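Pectinesterase (Aspergillus niger, PDB 5C1E) catalyses the hydrolysis of methyl esters in pectin, releasing methanol and leaving galacturonosyl units, and is probably involved in the maceration and soft-rotting of plant tissue. Local coordinates at residues I38-T50 against D71-P83. Residues are numbered along the deposited sequence; the frame is centred on the assembly and turned at random.
Sequences IYVASGTYEEQLT and DNVVTITHTISSP
Q48 lays its aliphatic root over one face of the H78 imidazole, a CH-pi contact with CB 3.9 Å from the ring centroid and only 8° off the normal. With CG anti to the backbone N (chi1 -171°) and the chain extended beyond it, the amide continues across the same ring, its plane 30° from the imidazole. OE1 ends 3.3 Å from H78 CE1, while NE2 is held by the carbonyl of A92. The Y45 ring is met differently: A41 O and T75 O both lie at its edge, in plane, and CG1 of V74 reaches CE1 obliquely. Its hydroxyl donates to A41 O (OH to O, 2.7 Å) from above the carbonyl plane, tying the ring across the bend at 41-42.

Strands 43-46 and 74-78 themselves run parallel, exchanging backbone bonds in alternation. G43 N donates to V73 O and T75 N to G43 O; Y45 N then meets T75 O at 2.7 Å, almost straight, and T77 N returns to Y45 O. A weak bond from E47 N to T77 O ends the ladder. G43 adopts backbone angles suited to glycine.

On the inner face, V74 CG1 packs 3.6 Å from V40 CG1, the two valines crossing at about a right angle, and I76 CD1 meets L49 CD1 beside helix 22-29. The other face carries T44 and T77, whose CG2 methyls touch at 3.7 Å; T77 OG1 bonds to E109 on the next strand, 107-110. This stacking of one coil's strand on the next, with an apolar interior, is characteristic of the parallel beta-helix of pectinesterases, here at its N-terminal end.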
loop_
_atom_site.group_PDB
_atom_site.type_symbol
_atom_site.label_atom_id
_atom_site.label_comp_id
_atom_site.label_asym_id
_atom_site.label_seq_id
_atom_site.Cartn_x
_atom_site.Cartn_y
_atom_site.Cartn_z
ATOM N N ILE A 38 2.601 14.539 -13.645
ATOM C CA ILE A 38 3.905 15.010 -13.233
ATOM C C ILE A 38 4.865 13.829 -13.418
ATOM O O ILE A 38 4.549 12.685 -13.032
ATOM C CB ILE A 38 3.916 15.484 -11.758
ATOM C CG1 ILE A 38 2.976 16.677 -11.562
ATOM C CG2 ILE A 38 5.324 15.879 -11.329
ATOM C CD1 ILE A 38 2.748 17.084 -10.113
ATOM N N TYR A 39 6.000 14.122 -14.046
ATOM C CA TYR A 39 7.111 13.189 -14.186
ATOM C C TYR A 39 8.227 13.617 -13.253
ATOM O O TYR A 39 8.684 14.766 -13.311
ATOM C CB TYR A 39 7.623 13.173 -15.626
ATOM C CG TYR A 39 8.957 12.466 -15.832
ATOM C CD1 TYR A 39 9.048 11.074 -15.859
ATOM C CD2 TYR A 39 10.125 13.190 -16.046
ATOM C CE1 TYR A 39 10.273 10.432 -16.050
ATOM C CE2 TYR A 39 11.345 12.549 -16.251
ATOM C CZ TYR A 39 11.412 11.172 -16.262
ATOM O OH TYR A 39 12.641 10.534 -16.454
ATOM N N VAL A 40 8.673 12.683 -12.417
ATOM C CA VAL A 40 9.749 12.932 -11.471
ATOM C C VAL A 40 10.989 12.168 -11.905
ATOM O O VAL A 40 10.964 10.932 -12.061
ATOM C CB VAL A 40 9.350 12.537 -10.035
ATOM C CG1 VAL A 40 10.390 13.009 -9.013
ATOM C CG2 VAL A 40 7.994 13.126 -9.687
ATOM N N ALA A 41 12.065 12.917 -12.136
ATOM C CA ALA A 41 13.334 12.333 -12.468
ATOM C C ALA A 41 14.018 11.833 -11.211
ATOM O O ALA A 41 13.646 12.169 -10.080
ATOM C CB ALA A 41 14.215 13.332 -13.187
ATOM N N SER A 42 15.045 11.028 -11.441
ATOM C CA SER A 42 15.816 10.381 -10.399
ATOM C C SER A 42 16.196 11.358 -9.290
ATOM O O SER A 42 16.534 12.523 -9.532
ATOM C CB SER A 42 17.084 9.739 -10.994
ATOM O OG SER A 42 17.837 10.671 -11.759
ATOM N N GLY A 43 16.150 10.848 -8.070
ATOM C CA GLY A 43 16.556 11.608 -6.917
ATOM C C GLY A 43 15.921 11.129 -5.643
ATOM O O GLY A 43 14.955 10.336 -5.655
ATOM N N THR A 44 16.463 11.627 -4.544
ATOM C CA THR A 44 15.847 11.483 -3.225
ATOM C C THR A 44 15.291 12.840 -2.863
ATOM O O THR A 44 16.031 13.824 -2.820
ATOM C CB THR A 44 16.860 11.002 -2.177
ATOM O OG1 THR A 44 17.308 9.706 -2.556
ATOM C CG2 THR A 44 16.237 10.937 -0.797
ATOM N N TYR A 45 13.974 12.885 -2.689
ATOM C CA TYR A 45 13.230 14.099 -2.423
ATOM C C TYR A 45 12.793 14.094 -0.947
ATOM O O TYR A 45 11.930 13.315 -0.534
ATOM C CB TYR A 45 12.048 14.191 -3.393
ATOM C CG TYR A 45 12.492 14.258 -4.837
ATOM C CD1 TYR A 45 12.815 13.102 -5.546
ATOM C CD2 TYR A 45 12.621 15.491 -5.489
ATOM C CE1 TYR A 45 13.230 13.176 -6.874
ATOM C CE2 TYR A 45 13.039 15.579 -6.804
ATOM C CZ TYR A 45 13.350 14.430 -7.491
ATOM O OH TYR A 45 13.773 14.540 -8.786
ATOM N N GLU A 46 13.449 14.940 -0.160
ATOM C CA GLU A 46 13.199 15.067 1.250
ATOM C C GLU A 46 12.021 16.024 1.413
ATOM O O GLU A 46 12.198 17.228 1.596
ATOM C CB GLU A 46 14.455 15.587 1.954
ATOM C CG GLU A 46 15.624 14.599 1.859
ATOM C CD GLU A 46 16.823 14.955 2.734
ATOM O OE1 GLU A 46 16.965 16.122 3.167
ATOM O OE2 GLU A 46 17.649 14.054 2.972
ATOM N N GLU A 47 10.821 15.471 1.298
ATOM C CA GLU A 47 9.590 16.251 1.266
ATOM C C GLU A 47 8.472 15.515 1.986
ATOM O O GLU A 47 8.487 14.289 2.071
ATOM C CB GLU A 47 9.174 16.495 -0.191
ATOM C CG GLU A 47 10.181 17.295 -0.996
ATOM C CD GLU A 47 9.689 17.608 -2.387
ATOM O OE1 GLU A 47 8.570 18.151 -2.525
ATOM O OE2 GLU A 47 10.410 17.295 -3.344
ATOM N N GLN A 48 7.519 16.280 2.526
ATOM C CA GLN A 48 6.273 15.745 3.070
ATOM C C GLN A 48 5.131 16.352 2.255
ATOM O O GLN A 48 5.004 17.573 2.169
ATOM C CB GLN A 48 6.133 16.091 4.552
ATOM C CG GLN A 48 4.977 15.376 5.217
ATOM C CD GLN A 48 4.903 15.610 6.710
ATOM O OE1 GLN A 48 5.386 16.622 7.230
ATOM N NE2 GLN A 48 4.294 14.665 7.415
ATOM N N LEU A 49 4.324 15.507 1.623
ATOM C CA LEU A 49 3.389 15.970 0.597
ATOM C C LEU A 49 1.942 15.631 0.917
ATOM O O LEU A 49 1.648 14.572 1.469
ATOM C CB LEU A 49 3.754 15.325 -0.739
ATOM C CG LEU A 49 5.182 15.569 -1.204
ATOM C CD1 LEU A 49 5.473 14.730 -2.431
ATOM C CD2 LEU A 49 5.390 17.051 -1.473
ATOM N N THR A 50 1.037 16.541 0.576
ATOM C CA THR A 50 -0.392 16.241 0.581
ATOM C C THR A 50 -0.872 16.373 -0.847
ATOM O O THR A 50 -0.665 17.425 -1.470
ATOM C CB THR A 50 -1.180 17.178 1.514
ATOM O OG1 THR A 50 -0.715 16.980 2.855
ATOM C CG2 THR A 50 -2.680 16.880 1.447
ATOM N N ASP A 71 13.627 -1.266 -10.084
ATOM C CA ASP A 71 14.522 -0.289 -10.716
ATOM C C ASP A 71 14.167 1.165 -10.424
ATOM O O ASP A 71 14.701 2.081 -11.077
ATOM C CB ASP A 71 14.551 -0.512 -12.237
ATOM C CG ASP A 71 15.038 -1.902 -12.612
ATOM O OD1 ASP A 71 15.877 -2.454 -11.883
ATOM O OD2 ASP A 71 14.571 -2.459 -13.617
ATOM N N ASN A 72 13.291 1.409 -9.442
ATOM C CA ASN A 72 12.891 2.780 -9.148
ATOM C C ASN A 72 14.131 3.583 -8.721
ATOM O O ASN A 72 15.019 3.071 -8.006
ATOM C CB ASN A 72 11.841 2.839 -8.043
ATOM C CG ASN A 72 10.501 2.262 -8.442
ATOM O OD1 ASN A 72 10.261 1.929 -9.589
ATOM N ND2 ASN A 72 9.605 2.171 -7.474
ATOM N N VAL A 73 14.199 4.830 -9.175
ATOM C CA VAL A 73 15.287 5.739 -8.821
ATOM C C VAL A 73 14.759 7.029 -8.190
ATOM O O VAL A 73 15.530 7.964 -7.955
ATOM C CB VAL A 73 16.184 6.073 -10.037
ATOM C CG1 VAL A 73 17.082 4.888 -10.368
ATOM C CG2 VAL A 73 15.352 6.492 -11.255
ATOM N N VAL A 74 13.458 7.070 -7.902
ATOM C CA VAL A 74 12.827 8.211 -7.244
ATOM C C VAL A 74 12.374 7.778 -5.863
ATOM O O VAL A 74 11.590 6.837 -5.728
ATOM C CB VAL A 74 11.630 8.757 -8.031
ATOM C CG1 VAL A 74 10.988 9.919 -7.284
ATOM C CG2 VAL A 74 12.082 9.208 -9.405
ATOM N N THR A 75 12.903 8.441 -4.840
ATOM C CA THR A 75 12.498 8.175 -3.471
ATOM C C THR A 75 11.989 9.467 -2.858
ATOM O O THR A 75 12.663 10.499 -2.943
ATOM C CB THR A 75 13.672 7.595 -2.657
ATOM O OG1 THR A 75 14.013 6.312 -3.187
ATOM C CG2 THR A 75 13.281 7.406 -1.197
ATOM N N ILE A 76 10.793 9.408 -2.271
ATOM C CA ILE A 76 10.253 10.476 -1.440
ATOM C C ILE A 76 10.400 10.051 0.013
ATOM O O ILE A 76 9.877 9.000 0.422
ATOM C CB ILE A 76 8.768 10.760 -1.741
ATOM C CG1 ILE A 76 8.571 10.927 -3.247
ATOM C CG2 ILE A 76 8.297 12.012 -0.988
ATOM C CD1 ILE A 76 7.152 11.152 -3.673
ATOM N N THR A 77 11.096 10.861 0.803
ATOM C CA THR A 77 11.370 10.482 2.168
ATOM C C THR A 77 11.160 11.630 3.147
ATOM O O THR A 77 11.447 12.779 2.847
ATOM C CB THR A 77 12.805 9.925 2.334
ATOM O OG1 THR A 77 12.973 9.419 3.665
ATOM C CG2 THR A 77 13.839 10.974 2.050
ATOM N N HIS A 78 10.674 11.260 4.329
ATOM C CA HIS A 78 10.513 12.182 5.444
ATOM C C HIS A 78 10.449 11.329 6.709
ATOM O O HIS A 78 10.127 10.139 6.649
ATOM C CB HIS A 78 9.257 13.039 5.245
ATOM C CG HIS A 78 9.034 14.073 6.315
ATOM N ND1 HIS A 78 8.058 13.944 7.278
ATOM C CD2 HIS A 78 9.620 15.274 6.536
ATOM C CE1 HIS A 78 8.077 15.002 8.071
ATOM N NE2 HIS A 78 9.015 15.825 7.640
ATOM N N THR A 79 10.808 11.905 7.846
ATOM C CA THR A 79 10.841 11.153 9.091
ATOM C C THR A 79 10.110 11.921 10.191
ATOM O O THR A 79 10.511 13.029 10.551
ATOM C CB THR A 79 12.292 10.896 9.537
ATOM O OG1 THR A 79 12.956 10.077 8.564
ATOM C CG2 THR A 79 12.335 10.189 10.866
ATOM N N ILE A 80 9.031 11.320 10.686
ATOM C CA ILE A 80 8.349 11.749 11.886
ATOM C C ILE A 80 7.370 10.667 12.328
ATOM O O ILE A 80 6.822 9.954 11.489
ATOM C CB ILE A 80 7.614 13.102 11.683
ATOM C CG1 ILE A 80 7.141 13.682 13.015
ATOM C CG2 ILE A 80 6.468 12.981 10.698
ATOM C CD1 ILE A 80 6.676 15.121 12.894
ATOM N N SER A 81 7.149 10.564 13.643
ATOM C CA SER A 81 6.185 9.600 14.199
ATOM C C SER A 81 4.819 10.258 14.415
ATOM O O SER A 81 4.712 11.491 14.440
ATOM C CB SER A 81 6.728 9.051 15.514
ATOM O OG SER A 81 6.753 10.074 16.495
ATOM N N SER A 82 3.773 9.452 14.585
ATOM C CA SER A 82 2.442 10.024 14.784
ATOM C C SER A 82 2.310 10.804 16.107
ATOM O O SER A 82 1.643 11.838 16.127
ATOM C CB SER A 82 1.329 8.976 14.644
ATOM O OG SER A 82 1.460 7.932 15.574
ATOM N N PRO A 83 2.953 10.341 17.202
ATOM C CA PRO A 83 2.889 11.152 18.415
ATOM C C PRO A 83 3.508 12.548 18.250
ATOM O O PRO A 83 2.947 13.544 18.730
ATOM C CB PRO A 83 3.688 10.323 19.431
ATOM C CG PRO A 83 3.559 8.914 18.948
ATOM C CD PRO A 83 3.623 9.054 17.456
#